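Long-range contact in thin, isoform D (Drosophila melanogaster, PDB 6XG7), which probably acts as a zinc-binding ubiquitin-protein transferase, of which this chain is the NHL-repeat beta-propeller, a protein-interaction domain: residues A[43-48]-A[302-307]. Residues are numbered along the deposited sequence; the frame is centred on the assembly and turned at random. Where two conformers were deposited one is given.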
# COMPACT_ATOMS: atom_id res chain seq x y z
N GLY A 43 18.67 -4.19 6.14
CA GLY A 43 18.72 -4.33 4.71
C GLY A 43 18.17 -5.63 4.16
O GLY A 43 17.99 -5.74 2.94
N SER A 44 17.91 -6.61 5.01
CA SER A 44 17.26 -7.85 4.61
C SER A 44 15.80 -7.79 5.05
O SER A 44 15.47 -7.08 6.00
CB SER A 44 17.95 -9.04 5.29
OG SER A 44 19.28 -9.19 4.84
N PHE A 45 14.94 -8.51 4.34
CA PHE A 45 13.51 -8.55 4.62
C PHE A 45 13.07 -9.98 4.84
O PHE A 45 13.69 -10.92 4.33
CB PHE A 45 12.65 -8.01 3.46
CG PHE A 45 13.02 -6.63 3.00
CD1 PHE A 45 13.16 -5.58 3.89
CD2 PHE A 45 13.22 -6.38 1.66
CE1 PHE A 45 13.49 -4.33 3.44
CE2 PHE A 45 13.55 -5.12 1.21
CZ PHE A 45 13.69 -4.10 2.10
N THR A 46 11.98 -10.16 5.56
CA THR A 46 11.31 -11.45 5.63
C THR A 46 9.83 -11.18 5.40
O THR A 46 9.16 -10.62 6.26
CB THR A 46 11.59 -12.20 6.93
OG1 THR A 46 13.01 -12.31 7.14
CG2 THR A 46 11.00 -13.60 6.83
N TRP A 47 9.37 -11.52 4.20
CA TRP A 47 7.98 -11.33 3.78
C TRP A 47 7.53 -9.89 3.92
O TRP A 47 6.56 -9.59 4.62
CB TRP A 47 7.04 -12.33 4.46
CG TRP A 47 7.42 -13.76 4.03
CD1 TRP A 47 7.32 -14.29 2.77
CD2 TRP A 47 8.00 -14.79 4.85
NE1 TRP A 47 7.78 -15.59 2.76
CE2 TRP A 47 8.20 -15.92 4.02
CE3 TRP A 47 8.34 -14.88 6.20
CZ2 TRP A 47 8.75 -17.10 4.50
CZ3 TRP A 47 8.88 -16.05 6.68
CH2 TRP A 47 9.10 -17.14 5.83
N PRO A 48 8.20 -8.97 3.24
CA PRO A 48 7.76 -7.56 3.26
C PRO A 48 6.41 -7.39 2.60
O PRO A 48 6.03 -8.13 1.69
CB PRO A 48 8.86 -6.86 2.46
CG PRO A 48 9.34 -7.90 1.49
CD PRO A 48 9.23 -9.21 2.22
N HIS A 302 11.26 -11.76 -1.10
CA HIS A 302 11.82 -11.00 0.01
C HIS A 302 12.57 -9.77 -0.48
O HIS A 302 13.65 -9.45 0.03
CB HIS A 302 12.73 -11.87 0.87
CG HIS A 302 12.07 -13.10 1.38
ND1 HIS A 302 11.22 -13.10 2.46
CD2 HIS A 302 12.14 -14.38 0.95
CE1 HIS A 302 10.80 -14.33 2.68
NE2 HIS A 302 11.34 -15.13 1.77
N ARG A 303 12.01 -9.08 -1.46
CA ARG A 303 12.75 -7.98 -2.06
C ARG A 303 11.81 -6.86 -2.49
O ARG A 303 10.60 -7.05 -2.62
CB ARG A 303 13.59 -8.43 -3.27
CG ARG A 303 12.74 -8.90 -4.45
CD ARG A 303 13.62 -9.34 -5.63
NE ARG A 303 12.80 -9.97 -6.66
CZ ARG A 303 13.29 -10.48 -7.80
NH1 ARG A 303 14.58 -10.37 -8.07
NH2 ARG A 303 12.50 -11.07 -8.66
N VAL A 304 12.41 -5.69 -2.68
CA VAL A 304 11.78 -4.54 -3.29
C VAL A 304 12.53 -4.27 -4.59
O VAL A 304 13.76 -4.26 -4.60
CB VAL A 304 11.84 -3.31 -2.37
CG1 VAL A 304 11.38 -2.07 -3.14
CG2 VAL A 304 10.98 -3.56 -1.12
N GLN A 305 11.78 -4.10 -5.67
CA GLN A 305 12.35 -3.77 -6.98
C GLN A 305 11.88 -2.39 -7.39
O GLN A 305 10.73 -2.01 -7.12
CB GLN A 305 11.92 -4.79 -8.02
CG GLN A 305 12.46 -6.18 -7.73
CD GLN A 305 11.53 -7.27 -8.19
OE1 GLN A 305 10.56 -7.60 -7.51
NE2 GLN A 305 11.80 -7.84 -9.36
N VAL A 306 12.77 -1.63 -8.03
CA VAL A 306 12.53 -0.25 -8.43
C VAL A 306 12.66 -0.17 -9.94
O VAL A 306 13.65 -0.66 -10.50
CB VAL A 306 13.51 0.70 -7.73
CG1 VAL A 306 13.19 2.16 -8.05
CG2 VAL A 306 13.48 0.45 -6.22
N PHE A 307 11.67 0.45 -10.60
CA PHE A 307 11.58 0.49 -12.06
C PHE A 307 11.45 1.88 -12.62
O PHE A 307 11.96 2.13 -13.72
CB PHE A 307 10.33 -0.27 -12.53
CG PHE A 307 10.35 -1.72 -12.22
CD1 PHE A 307 9.90 -2.19 -11.00
CD2 PHE A 307 10.82 -2.63 -13.15
CE1 PHE A 307 9.93 -3.55 -10.71
CE2 PHE A 307 10.85 -3.98 -12.87
CZ PHE A 307 10.40 -4.44 -11.65
OXT PHE A 307 10.80 2.75 -12.04
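Phe45 turns its ring edge to the backbone of His302 and Arg303; His302 O lies near the ring plane, 3.5 Å from Phe45 CD2. Phe45 CE2 packs obliquely on Val304 CG2 at 3.8 Å, while Val61 of strand 58-63 touches both side chains. The CB of Thr46 points away from His302, and OG1 is hydrogen-bonded to Gly39 O, but Thr46 CA lies 3.6 Å from His302 ND1. The next backbone N-H, that of Trp47, makes the single hydrogen bond between the segments: N to His302 ND1 is 3.0 Å and nearly straight at 168°, with the donor close to the imidazole plane. His302 CG sits anti to its carbonyl carbon (chi1 -55°), bringing the ring to this N-H. The indole of Trp47 returns alongside, and His302 CE1 points at one indole face, 3.3 Å from Trp47 NE1, in an edge-to-face pair. Pro48 then sets CD 3.8 Å from His302 CA. Thus the loop between strands 33-36 and 51-54 packs against the last NHL repeat; strand 33-36 pairs antiparallel with C-terminal strand 303-306, consistent with propeller closure here. Because ND1 accepts the Trp47 N-H, a neutral imidazole would carry its proton on NE2, and bond and indole together probably hold the ring's rotation.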